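Local atomic coordinates of cystathionine beta-lyases/cystathionine gamma-synthases (Corynebacterium glutamicum, PDB entry 5X5H), a protein that probably makes L,L-cystathionine and succinate from O-succinyl-L-homoserine and L-cysteine with pyridoxal 5'-phosphate as cofactor, a step of methionine biosynthesis. Residues Phe90-Lys95 with Asp225-Phe230; Leu113-Phe118 with Val123-Val128; Glu135-Ile140 with Ala166-Gly171. One frame throughout, in Å; residues are numbered along the deposited sequence.

Overall arrangement
All three contacts involve the seven-stranded sheet of the PLP-binding domain or the helices packed on it. Contact 1 joins helices 82-93 and 222-235. Contact 2 joins helix 108-118 to the outermost strand 124-128, and its centre lies about 18 Å from that of contact 1. The two touch where Phe90 CE2 meets Ile114 CG1 at 3.5 Å, and both reach the second subunit. Contact 3 follows along the chain: Val128 CG1 of contact 2 packs on Ala139 CB at 3.6 Å. Contacts 1 and 3 do not touch, their nearest atoms being about 10 Å apart. The side chain of Ile114 is about 11 Å from the bound PLP, whereas contact 3 is remote from the cofactor.

Contact 1: residues Phe90-Lys95 with Asp225-Phe230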
loop_
_atom_site.group_PDB
_atom_site.type_symbol
_atom_site.label_atom_id
_atom_site.label_comp_id
_atom_site.label_asym_id
_atom_site.label_seq_id
_atom_site.Cartn_x
_atom_site.Cartn_y
_atom_site.Cartn_z
ATOM N N PHE A 90 20.595 20.245 10.714
ATOM C CA PHE A 90 21.039 21.006 11.847
ATOM C C PHE A 90 22.185 20.244 12.550
ATOM O O PHE A 90 23.201 20.823 13.004
ATOM C CB PHE A 90 19.984 21.349 12.903
ATOM C CG PHE A 90 18.993 22.419 12.553
ATOM C CD1 PHE A 90 19.034 23.196 11.422
ATOM C CD2 PHE A 90 17.926 22.567 13.380
ATOM C CE1 PHE A 90 18.028 24.178 11.158
ATOM C CE2 PHE A 90 16.955 23.536 13.130
ATOM C CZ PHE A 90 17.054 24.318 12.050
ATOM N N ARG A 91 22.014 18.932 12.774
ATOM C CA ARG A 91 22.965 18.132 13.525
ATOM C C ARG A 91 24.215 17.937 12.781
ATOM O O ARG A 91 25.219 17.645 13.460
ATOM C CB ARG A 91 22.269 16.808 13.967
ATOM C CG ARG A 91 21.221 17.128 15.004
ATOM C CD ARG A 91 20.272 15.948 15.080
ATOM N NE ARG A 91 20.830 14.994 15.991
ATOM C CZ ARG A 91 20.273 13.839 16.318
ATOM N NH1 ARG A 91 19.132 13.501 15.782
ATOM N NH2 ARG A 91 20.801 13.151 17.302
ATOM N N ILE A 92 24.206 17.976 11.482
ATOM C CA ILE A 92 25.424 17.875 10.668
ATOM C C ILE A 92 26.209 19.207 10.728
ATOM O O ILE A 92 27.411 19.247 10.935
ATOM C CB ILE A 92 25.091 17.528 9.236
ATOM C CG1 ILE A 92 24.602 16.079 9.209
ATOM C CG2 ILE A 92 26.286 17.707 8.303
ATOM C CD1 ILE A 92 23.934 15.730 7.923
ATOM N N ILE A 93 25.499 20.320 10.563
ATOM C CA ILE A 93 26.141 21.616 10.364
ATOM C C ILE A 93 26.532 22.207 11.706
ATOM O O ILE A 93 27.566 22.942 11.725
ATOM C CB ILE A 93 25.217 22.518 9.573
ATOM C CG1 ILE A 93 25.096 22.005 8.150
ATOM C CG2 ILE A 93 25.790 23.979 9.480
ATOM C CD1 ILE A 93 24.120 22.691 7.265
ATOM N N LEU A 94 25.801 21.986 12.749
ATOM C CA LEU A 94 25.991 22.677 14.042
ATOM C C LEU A 94 26.524 21.660 15.060
ATOM O O LEU A 94 26.266 20.414 14.995
ATOM C CB LEU A 94 24.658 23.131 14.555
ATOM C CG LEU A 94 23.906 24.116 13.652
ATOM C CD1 LEU A 94 22.500 24.300 14.056
ATOM C CD2 LEU A 94 24.568 25.489 13.543
ATOM N N LYS A 95 27.212 22.209 16.055
ATOM C CA LYS A 95 27.586 21.591 17.320
ATOM C C LYS A 95 27.438 22.555 18.459
ATOM O O LYS A 95 27.234 23.760 18.174
ATOM C CB LYS A 95 29.095 21.115 17.203
ATOM C CG LYS A 95 29.349 20.064 16.145
ATOM C CD LYS A 95 28.596 18.750 16.444
ATOM C CE LYS A 95 28.673 17.759 15.254
ATOM N NZ LYS A 95 28.050 18.284 14.013
ATOM N N ASP A 225 26.729 14.940 1.413
ATOM C CA ASP A 225 25.982 13.730 1.045
ATOM C C ASP A 225 26.402 12.560 1.909
ATOM O O ASP A 225 25.583 11.827 2.473
ATOM C CB ASP A 225 26.132 13.353 -0.400
ATOM C CG ASP A 225 25.345 12.091 -0.718
ATOM O OD1 ASP A 225 24.104 12.207 -0.683
ATOM O OD2 ASP A 225 25.936 11.027 -0.991
ATOM N N GLU A 226 27.737 12.436 2.150
ATOM C CA GLU A 226 28.199 11.353 3.024
ATOM C C GLU A 226 27.657 11.506 4.445
ATOM O O GLU A 226 27.307 10.510 5.076
ATOM C CB GLU A 226 29.770 11.341 3.076
ATOM C CG GLU A 226 30.400 10.826 1.813
ATOM C CD GLU A 226 31.909 11.170 1.757
ATOM O OE1 GLU A 226 32.505 11.869 2.640
ATOM O OE2 GLU A 226 32.442 10.874 0.671
ATOM N N GLU A 227 27.649 12.710 5.016
ATOM C CA GLU A 227 27.155 12.924 6.378
ATOM C C GLU A 227 25.609 12.709 6.383
ATOM O O GLU A 227 25.127 12.130 7.359
ATOM C CB GLU A 227 27.472 14.337 6.862
ATOM C CG GLU A 227 28.983 14.624 7.047
ATOM C CD GLU A 227 29.594 13.490 7.862
ATOM O OE1 GLU A 227 29.107 13.206 8.998
ATOM O OE2 GLU A 227 30.457 12.748 7.303
ATOM N N LEU A 228 24.901 13.133 5.357
ATOM C CA LEU A 228 23.382 12.884 5.292
ATOM C C LEU A 228 23.148 11.401 5.277
ATOM O O LEU A 228 22.259 10.921 5.969
ATOM C CB LEU A 228 22.813 13.576 4.073
ATOM C CG LEU A 228 22.725 15.117 4.176
ATOM C CD1 LEU A 228 22.546 15.707 2.803
ATOM C CD2 LEU A 228 21.575 15.513 5.095
ATOM N N LEU A 229 23.917 10.645 4.486
ATOM C CA LEU A 229 23.777 9.182 4.489
ATOM C C LEU A 229 24.095 8.552 5.806
ATOM O O LEU A 229 23.376 7.681 6.284
ATOM C CB LEU A 229 24.657 8.612 3.355
ATOM C CG LEU A 229 24.691 7.072 3.285
ATOM C CD1 LEU A 229 23.339 6.524 2.973
ATOM C CD2 LEU A 229 25.684 6.659 2.199
ATOM N N PHE A 230 25.194 9.007 6.467
ATOM C CA PHE A 230 25.595 8.521 7.742
ATOM C C PHE A 230 24.475 8.735 8.714
ATOM O O PHE A 230 24.097 7.842 9.488
ATOM C CB PHE A 230 26.859 9.233 8.232
ATOM C CG PHE A 230 27.212 8.908 9.649
ATOM C CD1 PHE A 230 27.877 7.718 9.902
ATOM C CD2 PHE A 230 26.737 9.655 10.735
ATOM C CE1 PHE A 230 28.156 7.347 11.226
ATOM C CE2 PHE A 230 27.017 9.259 12.045
ATOM C CZ PHE A 230 27.689 8.111 12.266
#
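Lys95 NZ, just beyond the end of the helix that presents Ile92 to Glu227 and Leu228, is gripped by two backbone carbonyls. It gives hydrogen bonds to Arg91 O at 3.0 Å and to Leu94 O at 2.9 Å, so the ammonium folds back over the C-terminal turn of helix 82-93, where a positive charge would be favoured by the helix end. NZ sits 51° out of the Leu94 carbonyl plane. Bends at chi2 (-63°) and chi4 turn the lysine chain back to get there. This helix and helix 222-235 both pack on the seven-stranded sheet of the fold-type-I PLP enzymes. They meet without a hydrogen bond, Ile92 being the sole residue of 90-95 to touch 225-230. Its CG2 branch, anti to the backbone N, lies 3.9 Å from Glu227 CB, while CD1 reaches past Glu227 CB to the backbone of the same residue, 3.8 Å from Glu227 C. Of the Glu227 side chain CB makes the contact; the chain beyond it bends at chi2. On the dimer side, Arg91 bridges Asp87 of its own chain and Asp87 of the second subunit. Ile92 and Leu228 cross at about a right angle, with Ile92 CD1 3.7 Å from Leu228 CD2.

Contact 2: residues Leu113-Phe118 with Val123-Val128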
loop_
_atom_site.group_PDB
_atom_site.type_symbol
_atom_site.label_atom_id
_atom_site.label_comp_id
_atom_site.label_asym_id
_atom_site.label_seq_id
_atom_site.Cartn_x
_atom_site.Cartn_y
_atom_site.Cartn_z
ATOM N N LEU A 113 11.963 24.037 16.798
ATOM C CA LEU A 113 13.120 23.146 16.917
ATOM C C LEU A 113 14.355 23.859 17.368
ATOM O O LEU A 113 15.059 23.368 18.248
ATOM C CB LEU A 113 13.375 22.469 15.536
ATOM C CG LEU A 113 14.474 21.364 15.461
ATOM C CD1 LEU A 113 14.247 20.233 16.396
ATOM C CD2 LEU A 113 14.602 20.867 14.008
ATOM N N ILE A 114 14.655 25.001 16.777
ATOM C CA ILE A 114 15.825 25.784 17.218
ATOM C C ILE A 114 15.693 26.239 18.688
ATOM O O ILE A 114 16.588 26.047 19.486
ATOM C CB ILE A 114 16.001 26.974 16.307
ATOM C CG1 ILE A 114 16.349 26.476 14.881
ATOM C CG2 ILE A 114 17.072 27.889 16.970
ATOM C CD1 ILE A 114 16.218 27.540 13.819
ATOM N N ASP A 115 14.550 26.847 18.934
ATOM C CA ASP A 115 14.404 27.612 20.163
ATOM C C ASP A 115 14.149 26.694 21.362
ATOM O O ASP A 115 14.629 27.025 22.458
ATOM C CB ASP A 115 13.285 28.583 20.053
ATOM C CG ASP A 115 13.094 29.389 21.390
ATOM O OD1 ASP A 115 13.962 30.224 21.670
ATOM O OD2 ASP A 115 12.119 29.143 22.101
ATOM N N THR A 116 13.410 25.592 21.233
ATOM C CA THR A 116 13.193 24.663 22.339
ATOM C C THR A 116 14.265 23.621 22.447
ATOM O O THR A 116 14.795 23.352 23.531
ATOM C CB THR A 116 11.761 24.034 22.239
ATOM O OG1 THR A 116 10.746 25.025 22.432
ATOM C CG2 THR A 116 11.596 22.939 23.296
ATOM N N VAL A 117 14.636 22.993 21.351
ATOM C CA VAL A 117 15.560 21.895 21.401
ATOM C C VAL A 117 17.005 22.297 21.252
ATOM O O VAL A 117 17.837 22.009 22.136
ATOM C CB VAL A 117 15.152 20.779 20.317
ATOM C CG1 VAL A 117 16.139 19.610 20.303
ATOM C CG2 VAL A 117 13.720 20.320 20.593
ATOM N N PHE A 118 17.412 22.940 20.155
ATOM C CA PHE A 118 18.809 23.142 19.925
ATOM C C PHE A 118 19.461 24.108 20.953
ATOM O O PHE A 118 20.637 23.940 21.280
ATOM C CB PHE A 118 19.146 23.476 18.476
ATOM C CG PHE A 118 19.159 22.260 17.596
ATOM C CD1 PHE A 118 17.975 21.665 17.256
ATOM C CD2 PHE A 118 20.334 21.614 17.361
ATOM C CE1 PHE A 118 17.947 20.481 16.518
ATOM C CE2 PHE A 118 20.355 20.452 16.583
ATOM C CZ PHE A 118 19.161 19.853 16.246
ATOM N N VAL A 123 23.423 25.464 21.170
ATOM C CA VAL A 123 23.406 26.244 20.008
ATOM C C VAL A 123 22.756 27.641 20.309
ATOM O O VAL A 123 21.770 27.692 20.996
ATOM C CB VAL A 123 22.619 25.531 18.865
ATOM C CG1 VAL A 123 22.562 26.393 17.625
ATOM C CG2 VAL A 123 23.265 24.170 18.572
ATOM N N GLU A 124 23.333 28.666 19.733
ATOM C CA GLU A 124 22.854 30.031 19.812
ATOM C C GLU A 124 22.177 30.385 18.498
ATOM O O GLU A 124 22.510 29.855 17.381
ATOM C CB GLU A 124 24.091 30.967 19.938
ATOM C CG GLU A 124 25.087 30.757 20.993
ATOM C CD GLU A 124 26.397 31.619 20.855
ATOM O OE1 GLU A 124 26.723 32.344 19.895
ATOM O OE2 GLU A 124 27.166 31.535 21.839
ATOM N N TYR A 125 21.259 31.345 18.523
ATOM C CA TYR A 125 20.741 31.898 17.317
ATOM C C TYR A 125 20.406 33.387 17.397
ATOM O O TYR A 125 20.222 33.928 18.510
ATOM C CB TYR A 125 19.532 31.116 16.874
ATOM C CG TYR A 125 18.248 31.336 17.722
ATOM C CD1 TYR A 125 18.023 30.668 18.899
ATOM C CD2 TYR A 125 17.293 32.208 17.299
ATOM C CE1 TYR A 125 16.849 30.866 19.659
ATOM C CE2 TYR A 125 16.128 32.372 18.036
ATOM C CZ TYR A 125 15.943 31.733 19.202
ATOM O OH TYR A 125 14.805 31.899 19.897
ATOM N N THR A 126 20.237 33.959 16.211
ATOM C CA THR A 126 19.778 35.362 16.081
ATOM C C THR A 126 18.695 35.363 14.979
ATOM O O THR A 126 18.898 34.826 13.914
ATOM C CB THR A 126 20.917 36.274 15.700
ATOM O OG1 THR A 126 21.856 36.247 16.760
ATOM C CG2 THR A 126 20.498 37.763 15.529
ATOM N N VAL A 127 17.574 36.069 15.217
ATOM C CA VAL A 127 16.554 36.326 14.235
ATOM C C VAL A 127 16.764 37.661 13.555
ATOM O O VAL A 127 17.001 38.631 14.318
ATOM C CB VAL A 127 15.137 36.272 14.837
ATOM C CG1 VAL A 127 14.090 36.874 13.869
ATOM C CG2 VAL A 127 14.831 34.860 15.324
ATOM N N VAL A 128 16.611 37.728 12.238
ATOM C CA VAL A 128 16.773 38.908 11.461
ATOM C C VAL A 128 15.696 38.953 10.374
ATOM O O VAL A 128 15.041 37.948 10.120
ATOM C CB VAL A 128 18.131 39.024 10.754
ATOM C CG1 VAL A 128 19.290 38.896 11.755
ATOM C CG2 VAL A 128 18.335 37.970 9.685
#
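Helix 108-118 closes with a wide pi-type turn and the chain doubles back at once, bringing the CA atoms of Phe118 and Val123 to 5.5 Å. Val123 N then gives a nearly straight hydrogen bond (162°) to Phe118 O, 3.2 Å away. Within the turn Leu113 O accepts from both Phe118 N and Val117 N. Phe118 and Val123 lie side by side, their CB atoms 4.1 Å apart, and Val123 CG2 comes to the edge of the phenylalanine ring. Two residues along, Tyr125 rises toward the helix. The segments are the second and third elements of a beta-alpha-beta unit, strand 99-103, helix 108-118 and strand 124-128, in which Tyr125 ties the crossover helix to the outermost strand of the sheet. Tyr125 CG stands between its backbone N and carbonyl carbon (chi1 73°), which brings one ring face to Ile114. The CG2 branch of Ile114 makes a CH-pi contact there, 3.9 Å from the Tyr125 ring centroid. Farther out, Tyr125 OH donates to Asp115 OD1 over 2.6 Å, meeting the carboxylate from above its plane, and the carboxylate and ring planes are 88° apart. Phe118 also stacks edge-to-face with Phe90 and packs on Arg91 of the second subunit, while Val127 CG2 lies in plane at the CD2-CE2 edge of the tyrosine ring.

Contact 3: residues Glu135-Ile140 with Ala166-Gly171; sequences EVKAAI and AKLTEG
Leu168 carries the apolar part of the contact, its CD1 and CD2 branches meeting Val136 and Lys137 and its CB meeting Ile140. CD1 of Leu168 reaches the helix, 3.8 Å from Val136 CG1 and close over the backbone at Lys137 N. CD2 lies against the aliphatic lysine chain, 4.0 Å from Lys137 CB. Lys137 crosses the leucine at about a right angle: CG is anti to the backbone N (chi1 -177°) and the chain runs fully extended, so CB, CG and CD do the touching and the ammonium is carried away. Nearer the backbone of Leu168, Ile140 CD1 lies 4.0 Å from Leu168 CB. No hydrogen bond links the two segments; the polar bonds lie within 166-171. Ala166 O is held twice, by Thr169 OG1 at 2.8 Å, in the carbonyl plane, and by Thr169 N at 3.0 Å. Glu170 N bonds Lys167 O at 3.2 Å, closing a type I beta turn that fixes the backbone on which Leu168 stands. Val136, Ile140 and Thr169 all reach Ile147 of strand 144-150, so helix 133-139 and the 167-170 turn cover one strand together, as successive connections do in the alpha/beta/alpha large domain of fold-type-I PLP enzymes.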
loop_
_atom_site.group_PDB
_atom_site.type_symbol
_atom_site.label_atom_id
_atom_site.label_comp_id
_atom_site.label_asym_id
_atom_site.label_seq_id
_atom_site.Cartn_x
_atom_site.Cartn_y
_atom_site.Cartn_z
ATOM N N GLU A 135 21.052 43.355 7.272
ATOM C CA GLU A 135 20.713 42.789 8.557
ATOM C C GLU A 135 21.324 41.391 8.706
ATOM O O GLU A 135 21.756 40.988 9.776
ATOM C CB GLU A 135 19.204 42.664 8.863
ATOM C CG GLU A 135 18.501 43.956 9.266
ATOM C CD GLU A 135 17.087 43.716 9.734
ATOM O OE1 GLU A 135 16.681 42.707 10.420
ATOM O OE2 GLU A 135 16.347 44.598 9.316
ATOM N N VAL A 136 21.221 40.606 7.618
ATOM C CA VAL A 136 21.867 39.260 7.648
ATOM C C VAL A 136 23.401 39.449 7.866
ATOM O O VAL A 136 23.973 38.776 8.739
ATOM C CB VAL A 136 21.566 38.472 6.360
ATOM C CG1 VAL A 136 22.216 37.096 6.358
ATOM C CG2 VAL A 136 20.082 38.314 6.231
ATOM N N LYS A 137 24.028 40.305 7.066
ATOM C CA LYS A 137 25.455 40.536 7.135
ATOM C C LYS A 137 25.827 40.903 8.571
ATOM O O LYS A 137 26.825 40.354 9.141
ATOM C CB LYS A 137 25.879 41.595 6.167
ATOM C CG LYS A 137 27.378 41.768 6.202
ATOM C CD LYS A 137 27.740 42.775 5.119
ATOM C CE LYS A 137 29.234 42.999 5.151
ATOM N NZ LYS A 137 29.498 44.101 4.207
ATOM N N ALA A 138 25.045 41.740 9.225
ATOM C CA ALA A 138 25.419 42.202 10.575
ATOM C C ALA A 138 25.324 41.163 11.634
ATOM O O ALA A 138 25.949 41.231 12.685
ATOM C CB ALA A 138 24.590 43.455 11.012
ATOM N N ALA A 139 24.463 40.146 11.416
ATOM C CA ALA A 139 24.242 39.152 12.366
ATOM C C ALA A 139 25.227 37.948 12.343
ATOM O O ALA A 139 25.182 37.158 13.293
ATOM C CB ALA A 139 22.843 38.621 12.173
ATOM N N ILE A 140 25.981 37.870 11.280
ATOM C CA ILE A 140 27.007 36.800 11.122
ATOM C C ILE A 140 28.161 37.064 12.097
ATOM O O ILE A 140 28.666 38.240 12.094
ATOM C CB ILE A 140 27.518 36.731 9.717
ATOM C CG1 ILE A 140 26.387 36.413 8.695
ATOM C CG2 ILE A 140 28.685 35.735 9.589
ATOM C CD1 ILE A 140 26.764 36.511 7.266
ATOM N N ALA A 166 23.866 34.385 -0.286
ATOM C CA ALA A 166 24.984 33.435 -0.496
ATOM C C ALA A 166 26.342 34.143 -0.561
ATOM O O ALA A 166 27.298 33.637 0.012
ATOM C CB ALA A 166 24.763 32.658 -1.737
ATOM N N LYS A 167 26.391 35.270 -1.279
ATOM C CA LYS A 167 27.646 36.059 -1.315
ATOM C C LYS A 167 28.164 36.411 0.062
ATOM O O LYS A 167 29.393 36.480 0.316
ATOM C CB LYS A 167 27.491 37.351 -2.120
ATOM C CG LYS A 167 27.363 37.149 -3.628
ATOM C CD LYS A 167 27.202 38.524 -4.368
ATOM C CE LYS A 167 26.705 38.472 -5.818
ATOM N NZ LYS A 167 27.322 37.325 -6.540
ATOM N N LEU A 168 27.277 36.684 1.029
ATOM C CA LEU A 168 27.715 36.933 2.411
ATOM C C LEU A 168 28.490 35.834 3.122
ATOM O O LEU A 168 29.148 36.036 4.135
ATOM C CB LEU A 168 26.558 37.302 3.349
ATOM C CG LEU A 168 25.700 38.442 2.860
ATOM C CD1 LEU A 168 24.565 38.656 3.821
ATOM C CD2 LEU A 168 26.475 39.778 2.705
ATOM N N THR A 169 28.299 34.586 2.658
ATOM C CA THR A 169 29.008 33.504 3.292
ATOM C C THR A 169 30.470 33.335 2.820
ATOM O O THR A 169 31.214 32.620 3.493
ATOM C CB THR A 169 28.300 32.126 3.047
ATOM O OG1 THR A 169 28.445 31.750 1.680
ATOM C CG2 THR A 169 26.851 32.197 3.541
ATOM N N GLU A 170 30.862 34.030 1.760
ATOM C CA GLU A 170 32.308 34.007 1.294
ATOM C C GLU A 170 33.185 34.572 2.388
ATOM O O GLU A 170 32.850 35.580 3.024
ATOM C CB GLU A 170 32.470 34.733 -0.037
ATOM C CG GLU A 170 31.651 34.083 -1.147
ATOM C CD GLU A 170 31.689 34.852 -2.451
ATOM O OE1 GLU A 170 31.115 34.386 -3.447
ATOM O OE2 GLU A 170 32.296 35.939 -2.484
ATOM N N GLY A 171 34.293 33.878 2.704
ATOM C CA GLY A 171 35.216 34.266 3.775
ATOM C C GLY A 171 34.787 33.893 5.141
ATOM O O GLY A 171 35.278 34.403 6.150
#